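Local atomic coordinates of putative bacterial transcription regulation protein (Staphylococcus aureus, PDB entry 3LUR), a protein that probably acts in transcription regulation as an effector-binding domain, related to integron-associated effector-binding proteins and expected to recognise small molecules. Residues M2-Q7 / H118-Q123; M70-A75 / F134-Q139; A93-M98 / T128-P133. All blocks are in the same frame, centred on the assembly; numbering follows the deposited sequence. Where two conformers were deposited one is given.

Contact 1. Residues M2-Q7 / H118-Q123; sequences MEYQLQ and HHYIHQ. With EDO (1,2-ethanediol), chain G.
The side chains of M2, a selenomethionine, and Y120 run past each other in opposite directions, with the M2 methylene groups laid against the phenol. CB of M2 sits over one face of the ring in a CH-pi contact, 4.2 Å from the centroid of the Y120 ring and 27° off its normal. Bends at chi2 (-49°) and chi3 (-64°) fold the M2 chain back, which carries its terminal CE to within 4.1 Å of Y120 CB. Y4 meets the same tyrosine differently: the two phenol side chains cross at about a right angle, and Y4 CE2 approaches Y120 OH at 3.3 Å. The Y120 ring leans out from helix 108-124 toward the N-terminal segment, while its hydroxyl is hydrogen-bonded to Q125 NE2. On another side of the helix, H118 ND1 shares a 2.7 Å hydrogen bond with O2 of an ethanediol in chain G, probably taken up from the crystallisation liquor. This is plain surface packing, in which the chain start leading into strand 5-21 of the closed antiparallel barrel lies on helix 108-124. No hydrogen bond joins the two segments: hydrocarbon and aromatic surface hold them together, and the polar end of Y120 is served from beyond both.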
loop_
_atom_site.group_PDB
_atom_site.type_symbol
_atom_site.label_atom_id
_atom_site.label_comp_id
_atom_site.label_asym_id
_atom_site.label_seq_id
_atom_site.Cartn_x
_atom_site.Cartn_y
_atom_site.Cartn_z
HETATM N N MSE A 2 -3.386 14.871 11.470
HETATM C CA MSE A 2 -2.609 14.405 10.314
HETATM C C MSE A 2 -1.111 14.343 10.607
HETATM O O MSE A 2 -0.287 14.587 9.727
HETATM C CB MSE A 2 -2.860 15.308 9.098
HETATM C CG MSE A 2 -4.309 15.413 8.692
HETATM SE SE MSE A 2 -5.151 13.672 8.562
HETATM C CE MSE A 2 -4.167 12.894 7.158
ATOM N N GLU A 3 -0.758 14.027 11.845
ATOM C CA GLU A 3 0.639 13.902 12.209
ATOM C C GLU A 3 1.274 12.726 11.442
ATOM O O GLU A 3 0.632 11.666 11.193
ATOM C CB GLU A 3 0.847 13.779 13.739
ATOM C CG GLU A 3 0.086 12.663 14.440
ATOM C CD GLU A 3 -1.415 12.969 14.686
ATOM O OE1 GLU A 3 -1.826 14.132 14.616
ATOM O OE2 GLU A 3 -2.179 12.022 14.970
ATOM N N TYR A 4 2.519 12.934 11.037
ATOM C CA TYR A 4 3.245 11.936 10.299
ATOM C C TYR A 4 4.699 11.870 10.740
ATOM O O TYR A 4 5.199 12.774 11.390
ATOM C CB TYR A 4 3.165 12.230 8.802
ATOM C CG TYR A 4 3.791 13.547 8.406
ATOM C CD1 TYR A 4 5.132 13.626 8.086
ATOM C CD2 TYR A 4 3.050 14.723 8.381
ATOM C CE1 TYR A 4 5.725 14.842 7.719
ATOM C CE2 TYR A 4 3.640 15.943 8.021
ATOM C CZ TYR A 4 4.970 15.990 7.708
ATOM O OH TYR A 4 5.576 17.172 7.355
ATOM N N GLN A 5 5.351 10.778 10.396
ATOM C CA GLN A 5 6.776 10.627 10.611
ATOM C C GLN A 5 7.438 10.520 9.257
ATOM O O GLN A 5 6.899 9.892 8.335
ATOM C CB GLN A 5 7.094 9.365 11.419
ATOM C CG GLN A 5 6.460 9.302 12.794
ATOM C CD GLN A 5 7.078 10.282 13.782
ATOM O OE1 GLN A 5 8.202 10.795 13.584
ATOM N NE2 GLN A 5 6.354 10.534 14.881
ATOM N N LEU A 6 8.578 11.176 9.110
ATOM C CA LEU A 6 9.345 11.073 7.882
ATOM C C LEU A 6 10.157 9.797 7.954
ATOM O O LEU A 6 10.785 9.485 8.983
ATOM C CB LEU A 6 10.265 12.278 7.695
ATOM C CG LEU A 6 9.553 13.604 7.493
ATOM C CD1 LEU A 6 10.558 14.776 7.552
ATOM C CD2 LEU A 6 8.801 13.556 6.151
ATOM N N GLN A 7 10.123 9.027 6.879
ATOM C CA GLN A 7 10.887 7.809 6.787
ATOM C C GLN A 7 11.462 7.776 5.383
ATOM O O GLN A 7 11.032 8.531 4.513
ATOM C CB GLN A 7 10.006 6.573 7.001
ATOM C CG GLN A 7 9.342 6.470 8.360
ATOM C CD GLN A 7 10.339 6.320 9.510
ATOM O OE1 GLN A 7 11.536 6.120 9.290
ATOM N NE2 GLN A 7 9.842 6.436 10.746
ATOM N N HIS A 118 -5.118 12.369 1.425
ATOM C CA HIS A 118 -5.181 13.074 0.122
ATOM C C HIS A 118 -5.574 14.526 0.309
ATOM O O HIS A 118 -4.968 15.402 -0.282
ATOM C CB HIS A 118 -6.140 12.408 -0.876
ATOM C CG HIS A 118 -5.644 11.094 -1.412
ATOM N ND1 HIS A 118 -4.380 10.933 -1.948
ATOM C CD2 HIS A 118 -6.263 9.892 -1.539
ATOM C CE1 HIS A 118 -4.230 9.678 -2.339
ATOM N NE2 HIS A 118 -5.359 9.027 -2.104
ATOM N N HIS A 119 -6.556 14.786 1.163
ATOM C CA HIS A 119 -6.975 16.144 1.420
ATOM C C HIS A 119 -5.841 16.977 2.026
ATOM O O HIS A 119 -5.613 18.118 1.634
ATOM C CB HIS A 119 -8.194 16.182 2.345
ATOM C CG HIS A 119 -8.593 17.563 2.721
ATOM N ND1 HIS A 119 -8.984 18.498 1.790
ATOM C CD2 HIS A 119 -8.639 18.183 3.918
ATOM C CE1 HIS A 119 -9.256 19.631 2.399
ATOM N NE2 HIS A 119 -9.051 19.469 3.688
ATOM N N TYR A 120 -5.141 16.388 2.988
ATOM C CA TYR A 120 -4.032 17.060 3.663
ATOM C C TYR A 120 -2.936 17.426 2.674
ATOM O O TYR A 120 -2.416 18.564 2.668
ATOM C CB TYR A 120 -3.494 16.173 4.795
ATOM C CG TYR A 120 -2.181 16.660 5.332
ATOM C CD1 TYR A 120 -2.119 17.717 6.215
ATOM C CD2 TYR A 120 -0.998 16.088 4.917
ATOM C CE1 TYR A 120 -0.889 18.212 6.656
ATOM C CE2 TYR A 120 0.220 16.556 5.366
ATOM C CZ TYR A 120 0.266 17.611 6.239
ATOM O OH TYR A 120 1.475 18.061 6.670
ATOM N N ILE A 121 -2.634 16.497 1.793
ATOM C CA ILE A 121 -1.618 16.723 0.738
ATOM C C ILE A 121 -2.062 17.792 -0.234
ATOM O O ILE A 121 -1.291 18.691 -0.579
ATOM C CB ILE A 121 -1.293 15.414 -0.001
ATOM C CG1 ILE A 121 -0.514 14.510 0.924
ATOM C CG2 ILE A 121 -0.498 15.675 -1.348
ATOM C CD1 ILE A 121 -0.331 13.132 0.385
ATOM N N HIS A 122 -3.338 17.720 -0.634
ATOM C CA HIS A 122 -3.949 18.678 -1.542
ATOM C C HIS A 122 -3.897 20.095 -0.988
ATOM O O HIS A 122 -3.729 21.036 -1.749
ATOM C CB HIS A 122 -5.381 18.231 -1.820
ATOM C CG HIS A 122 -6.140 19.065 -2.793
ATOM N ND1 HIS A 122 -5.975 18.958 -4.163
ATOM C CD2 HIS A 122 -7.195 19.893 -2.606
ATOM C CE1 HIS A 122 -6.856 19.734 -4.768
ATOM N NE2 HIS A 122 -7.604 20.319 -3.849
ATOM N N GLN A 123 -3.950 20.239 0.342
ATOM C CA GLN A 123 -3.912 21.563 0.944
ATOM C C GLN A 123 -2.522 22.036 1.236
ATOM O O GLN A 123 -2.200 23.215 1.041
ATOM C CB GLN A 123 -4.613 21.555 2.304
ATOM C CG GLN A 123 -6.073 21.574 2.291
ATOM C CD GLN A 123 -6.640 21.408 3.732
ATOM O OE1 GLN A 123 -6.614 20.310 4.287
ATOM N NE2 GLN A 123 -7.128 22.496 4.317
HETATM C C1 EDO G . -4.105 14.093 -4.387
HETATM O O1 EDO G . -4.975 12.955 -4.312
HETATM C C2 EDO G . -3.307 14.199 -3.094
HETATM O O2 EDO G . -2.711 12.934 -2.736
#

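Contact 2. Residues M70-A75 / F134-Q139. With EDO (1,2-ethanediol), chain H.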
loop_
_atom_site.group_PDB
_atom_site.type_symbol
_atom_site.label_atom_id
_atom_site.label_comp_id
_atom_site.label_asym_id
_atom_site.label_seq_id
_atom_site.Cartn_x
_atom_site.Cartn_y
_atom_site.Cartn_z
HETATM N N MSE A 70 -6.400 3.469 -11.606
HETATM C CA MSE A 70 -5.751 3.229 -10.343
HETATM C C MSE A 70 -5.583 1.731 -10.180
HETATM O O MSE A 70 -6.571 0.980 -10.251
HETATM C CB MSE A 70 -6.606 3.791 -9.208
HETATM C CG MSE A 70 -6.108 3.465 -7.811
HETATM SE SE MSE A 70 -4.481 4.382 -7.344
HETATM C CE MSE A 70 -5.094 6.241 -7.367
ATOM N N SER A 71 -4.340 1.299 -9.989
ATOM C CA SER A 71 -4.052 -0.103 -9.709
ATOM C C SER A 71 -3.769 -0.288 -8.222
ATOM O O SER A 71 -3.323 0.626 -7.543
ATOM C CB SER A 71 -2.853 -0.582 -10.528
ATOM O OG SER A 71 -3.154 -0.606 -11.906
ATOM N N TYR A 72 -4.076 -1.465 -7.710
ATOM C CA TYR A 72 -3.790 -1.791 -6.356
ATOM C C TYR A 72 -3.046 -3.107 -6.392
ATOM O O TYR A 72 -3.515 -4.051 -7.028
ATOM C CB TYR A 72 -5.066 -1.994 -5.608
ATOM C CG TYR A 72 -4.945 -2.134 -4.143
ATOM C CD1 TYR A 72 -4.832 -1.006 -3.340
ATOM C CD2 TYR A 72 -5.019 -3.374 -3.521
ATOM C CE1 TYR A 72 -4.778 -1.099 -1.970
ATOM C CE2 TYR A 72 -4.962 -3.482 -2.138
ATOM C CZ TYR A 72 -4.859 -2.336 -1.367
ATOM O OH TYR A 72 -4.834 -2.383 0.006
HETATM N N MSE A 73 -1.902 -3.162 -5.748
HETATM C CA MSE A 73 -1.144 -4.384 -5.701
HETATM C C MSE A 73 -0.993 -4.872 -4.271
HETATM O O MSE A 73 -0.512 -4.156 -3.377
HETATM C CB MSE A 73 0.224 -4.198 -6.378
HETATM C CG MSE A 73 1.092 -5.433 -6.392
HETATM SE SE MSE A 73 2.855 -4.895 -7.066
HETATM C CE MSE A 73 3.725 -6.594 -7.016
ATOM N N ILE A 74 -1.426 -6.100 -4.037
ATOM C CA ILE A 74 -1.214 -6.744 -2.748
ATOM C C ILE A 74 0.168 -7.371 -2.882
ATOM O O ILE A 74 0.408 -8.139 -3.814
ATOM C CB ILE A 74 -2.298 -7.779 -2.485
ATOM C CG1 ILE A 74 -3.614 -7.036 -2.257
ATOM C CG2 ILE A 74 -1.935 -8.694 -1.284
ATOM C CD1 ILE A 74 -4.839 -7.945 -2.140
ATOM N N ALA A 75 1.076 -7.030 -1.981
ATOM C CA ALA A 75 2.448 -7.433 -2.160
ATOM C C ALA A 75 3.243 -7.453 -0.870
ATOM O O ALA A 75 2.872 -6.831 0.147
ATOM C CB ALA A 75 3.117 -6.433 -3.116
ATOM N N PHE A 134 2.049 4.781 -3.645
ATOM C CA PHE A 134 1.927 4.980 -2.220
ATOM C C PHE A 134 1.275 3.722 -1.647
ATOM O O PHE A 134 0.643 2.982 -2.377
ATOM C CB PHE A 134 1.128 6.254 -1.893
ATOM C CG PHE A 134 -0.238 6.319 -2.520
ATOM C CD1 PHE A 134 -0.404 6.775 -3.838
ATOM C CD2 PHE A 134 -1.374 5.975 -1.775
ATOM C CE1 PHE A 134 -1.683 6.869 -4.416
ATOM C CE2 PHE A 134 -2.660 6.057 -2.357
ATOM C CZ PHE A 134 -2.805 6.494 -3.676
ATOM N N PHE A 135 1.454 3.463 -0.367
ATOM C CA PHE A 135 0.950 2.196 0.155
ATOM C C PHE A 135 0.418 2.202 1.562
ATOM O O PHE A 135 0.776 3.038 2.388
ATOM C CB PHE A 135 2.017 1.083 -0.022
ATOM C CG PHE A 135 3.338 1.335 0.676
ATOM C CD1 PHE A 135 4.365 2.001 0.029
ATOM C CD2 PHE A 135 3.568 0.840 1.965
ATOM C CE1 PHE A 135 5.581 2.201 0.647
ATOM C CE2 PHE A 135 4.792 1.019 2.587
ATOM C CZ PHE A 135 5.799 1.719 1.939
ATOM N N GLU A 136 -0.444 1.217 1.805
ATOM C CA GLU A 136 -0.933 0.872 3.115
ATOM C C GLU A 136 -0.044 -0.280 3.555
ATOM O O GLU A 136 0.240 -1.175 2.764
ATOM C CB GLU A 136 -2.382 0.378 2.998
ATOM C CG GLU A 136 -3.308 1.376 2.361
ATOM C CD GLU A 136 -4.478 0.755 1.621
ATOM O OE1 GLU A 136 -4.734 -0.465 1.714
ATOM O OE2 GLU A 136 -5.152 1.510 0.931
ATOM N N LEU A 137 0.376 -0.284 4.800
ATOM C CA LEU A 137 1.198 -1.366 5.300
ATOM C C LEU A 137 0.482 -1.978 6.494
ATOM O O LEU A 137 0.184 -1.284 7.507
ATOM C CB LEU A 137 2.595 -0.870 5.662
ATOM C CG LEU A 137 3.596 -1.911 6.194
ATOM C CD1 LEU A 137 3.928 -2.960 5.088
ATOM C CD2 LEU A 137 4.863 -1.268 6.756
ATOM N N TYR A 138 0.230 -3.284 6.383
ATOM C CA TYR A 138 -0.544 -4.055 7.387
ATOM C C TYR A 138 0.289 -5.051 8.194
ATOM O O TYR A 138 0.756 -6.050 7.673
ATOM C CB TYR A 138 -1.665 -4.819 6.686
ATOM C CG TYR A 138 -2.659 -3.939 5.966
ATOM C CD1 TYR A 138 -3.706 -3.352 6.647
ATOM C CD2 TYR A 138 -2.555 -3.697 4.606
ATOM C CE1 TYR A 138 -4.612 -2.551 5.994
ATOM C CE2 TYR A 138 -3.434 -2.905 3.952
ATOM C CZ TYR A 138 -4.463 -2.312 4.653
ATOM O OH TYR A 138 -5.349 -1.497 3.988
ATOM N N GLN A 139 0.482 -4.738 9.466
ATOM C CA GLN A 139 1.110 -5.620 10.418
ATOM C C GLN A 139 0.110 -6.695 10.779
ATOM O O GLN A 139 -1.107 -6.554 10.492
ATOM C CB GLN A 139 1.475 -4.842 11.684
ATOM C CG GLN A 139 0.261 -4.235 12.409
ATOM C CD GLN A 139 0.648 -3.438 13.628
ATOM O OE1 GLN A 139 1.377 -3.915 14.474
ATOM N NE2 GLN A 139 0.159 -2.203 13.713
HETATM C C1 EDO H . 1.388 -10.227 8.822
HETATM O O1 EDO H . 0.864 -9.156 8.013
HETATM C C2 EDO H . 2.726 -9.802 9.441
HETATM O O2 EDO H . 3.757 -9.743 8.449
#
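F134 opens strand 134-138 and meets M70, a selenomethionine on strand 70-77, with its ring edge: M70 CE lies 4.4 Å from F134 CZ, near the ring plane. Both strands belong to the six-stranded antiparallel sheet that closes into a barrel in this effector-binding-like domain. They are not neighbours in it, since strand 58-64 runs between them; they point the same general way, with axes 9.1 Å apart and 35° between their directions, and touch through side chains.

F135 turns its ring away from strand 70-77 and stacks on W153. The next residue, E136, points toward that strand and carries the polar part of the contact. Its chain, extended beyond CG (chi2 151°), delivers the carboxylate to Y72, and the two side chains cross at about a right angle with ring and carboxylate planes 50° apart. Y72 OH donates a 2.6 Å hydrogen bond to E136 OE1, which lies at the edge of the phenol, in its plane. Y138, two residues on, is the second donor to this oxygen. W35 NE1 of helix 24-41 is hydrogen-bonded to Y72 OH, and the W35 ring meets those of both Y72 and Y138. A tetraethylene glycol bound about 4 Å from the Y138 side chain is consistent with a pocket beside this cluster. The hydroxyls of Y72 and Y138 together hold the buried carboxylate in position: Y138 OH reaches E136 OE1 at 2.6 Å from the face of the carboxylate plane opposite Y72 OH.

Contact 3. Residues A93-M98 / T128-P133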
loop_
_atom_site.group_PDB
_atom_site.type_symbol
_atom_site.label_atom_id
_atom_site.label_comp_id
_atom_site.label_asym_id
_atom_site.label_seq_id
_atom_site.Cartn_x
_atom_site.Cartn_y
_atom_site.Cartn_z
ATOM N N ALA A 93 10.874 2.282 -6.398
ATOM C CA ALA A 93 12.061 3.123 -6.350
ATOM C C ALA A 93 12.196 3.830 -5.026
ATOM O O ALA A 93 11.214 4.270 -4.467
ATOM C CB ALA A 93 12.032 4.155 -7.491
ATOM N N SER A 94 13.444 4.033 -4.597
ATOM C CA SER A 94 13.735 4.686 -3.318
ATOM C C SER A 94 13.072 6.038 -3.207
ATOM O O SER A 94 13.053 6.819 -4.173
ATOM C CB SER A 94 15.235 4.895 -3.127
ATOM O OG SER A 94 15.748 5.765 -4.098
ATOM N N SER A 95 12.629 6.351 -2.008
ATOM C CA SER A 95 11.966 7.615 -1.767
ATOM C C SER A 95 11.896 7.911 -0.305
ATOM O O SER A 95 11.993 6.995 0.547
ATOM C CB SER A 95 10.531 7.574 -2.318
ATOM O OG SER A 95 9.909 8.839 -2.191
ATOM N N LYS A 96 11.737 9.188 -0.014
ATOM C CA LYS A 96 11.334 9.629 1.304
ATOM C C LYS A 96 9.809 9.559 1.330
ATOM O O LYS A 96 9.137 9.614 0.274
ATOM C CB LYS A 96 11.810 11.046 1.611
ATOM C CG LYS A 96 13.312 11.187 1.845
ATOM C CD LYS A 96 13.643 12.642 2.209
ATOM C CE LYS A 96 15.120 12.828 2.544
ATOM N NZ LYS A 96 15.446 14.265 2.779
ATOM N N TYR A 97 9.267 9.423 2.533
ATOM C CA TYR A 97 7.848 9.270 2.725
ATOM C C TYR A 97 7.377 10.012 3.944
ATOM O O TYR A 97 8.145 10.221 4.895
ATOM C CB TYR A 97 7.487 7.783 2.975
ATOM C CG TYR A 97 7.689 6.852 1.797
ATOM C CD1 TYR A 97 8.918 6.274 1.540
ATOM C CD2 TYR A 97 6.648 6.566 0.953
ATOM C CE1 TYR A 97 9.090 5.426 0.436
ATOM C CE2 TYR A 97 6.788 5.738 -0.110
ATOM C CZ TYR A 97 7.994 5.166 -0.381
ATOM O OH TYR A 97 8.065 4.367 -1.466
HETATM N N MSE A 98 6.112 10.443 3.886
HETATM C CA MSE A 98 5.393 10.848 5.070
HETATM C C MSE A 98 4.596 9.607 5.438
HETATM O O MSE A 98 3.918 9.026 4.582
HETATM C CB MSE A 98 4.462 12.022 4.804
HETATM C CG MSE A 98 5.172 13.276 4.404
HETATM SE SE MSE A 98 3.835 14.652 3.977
HETATM C CE MSE A 98 3.057 13.795 2.429
ATOM N N THR A 128 5.408 19.223 -2.687
ATOM C CA THR A 128 6.373 18.338 -2.025
ATOM C C THR A 128 6.087 16.866 -2.257
ATOM O O THR A 128 7.000 16.049 -2.212
ATOM C CB THR A 128 6.439 18.616 -0.514
ATOM O OG1 THR A 128 5.115 18.745 0.002
ATOM C CG2 THR A 128 7.188 19.881 -0.250
ATOM N N VAL A 129 4.831 16.520 -2.538
ATOM C CA VAL A 129 4.472 15.153 -2.813
ATOM C C VAL A 129 5.002 14.743 -4.175
ATOM O O VAL A 129 5.200 15.578 -5.070
ATOM C CB VAL A 129 2.921 14.950 -2.752
ATOM C CG1 VAL A 129 2.221 15.716 -3.867
ATOM C CG2 VAL A 129 2.559 13.493 -2.800
ATOM N N LYS A 130 5.306 13.453 -4.278
ATOM C CA LYS A 130 5.773 12.868 -5.500
ATOM C C LYS A 130 4.660 12.039 -6.111
ATOM O O LYS A 130 3.798 11.484 -5.372
ATOM C CB LYS A 130 6.995 11.999 -5.207
ATOM C CG LYS A 130 7.501 11.208 -6.379
ATOM C CD LYS A 130 8.954 10.909 -6.211
ATOM C CE LYS A 130 9.264 10.393 -4.845
ATOM N NZ LYS A 130 10.740 10.134 -4.635
ATOM N N SER A 131 4.657 11.986 -7.439
ATOM C CA SER A 131 3.745 11.157 -8.209
ATOM C C SER A 131 4.432 9.820 -8.349
ATOM O O SER A 131 5.171 9.600 -9.350
ATOM C CB SER A 131 3.529 11.734 -9.617
ATOM O OG SER A 131 2.954 13.012 -9.568
ATOM N N ALA A 132 4.264 8.967 -7.363
ATOM C CA ALA A 132 4.843 7.666 -7.346
ATOM C C ALA A 132 3.869 6.824 -6.571
ATOM O O ALA A 132 2.935 7.362 -5.926
ATOM C CB ALA A 132 6.193 7.689 -6.628
ATOM N N PRO A 133 4.102 5.515 -6.558
ATOM C CA PRO A 133 3.187 4.677 -5.788
ATOM C C PRO A 133 3.194 4.992 -4.297
ATOM O O PRO A 133 4.194 5.447 -3.762
ATOM C CB PRO A 133 3.692 3.261 -6.082
ATOM C CG PRO A 133 4.349 3.357 -7.393
ATOM C CD PRO A 133 5.031 4.704 -7.364
HETATM O O HOH W 1 12.214 11.177 -2.096
HETATM O O HOH W 2 6.866 5.502 -3.835
#
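The Y97 ring turns its edge to P133: the carbonyl O of P133 lies near the ring plane, 4.5 Å from Y97 CE2. Elsewhere the ring meets W153 edge-to-face, and it also packs on P155 of strand 149-156. Here strand 88-103 of the closed antiparallel barrel is met by the irregular connection that leads from helix 108-124 to strand 134-138. The touching parts run 107° apart, so the connection passes across the strand without adding to the sheet. With its CG anti to the carbonyl carbon, Y97 sends its ring back toward the connection although its CB points away from it. A water completes this meeting, hydrogen-bonded to Y97 OH and donating a 2.7 Å bond to P133 O.

The second link is made by K130, which is modelled in two conformers. In the one described, its chain bends at chi3 (47°) and brings the ammonium group alongside the S95 side chain, where K130 NZ donates a 2.9 Å hydrogen bond to S95 OG. Another water accepts bonds from both K130 NZ and K96 N, giving the ammonium group a second tie to the strand. Both ties belong to this conformer and are doubtful for the other. S95 itself is buried, and its hydroxyl is engaged twice: while accepting from the lysine, S95 OG donates to K96 O at 2.7 Å, tilted 22° from the carbonyl plane.

How the contacts relate
Contact 2 lies near the centre of the chain, its own centre about 2 Å from it, whereas the centres of contacts 1 and 3 lie about 15 and 13 Å out on the same side. Contacts 1 and 3, with centres about 12 Å apart, are joined by strand pairing, Q7 O lying 2.8 Å from Y97 N, and by packing of I121 CG2 on V129 CG1 at 3.7 Å. Aromatic packing connects each to contact 2: H118 CE1 comes within 3.7 Å of F134 CZ, and Y97 CE2 within 3.8 Å of F135 CE1. The glycol-marked possible pocket belongs to contact 2, whose centre is about 17 Å from that of contact 1 and 14 Å from that of contact 3.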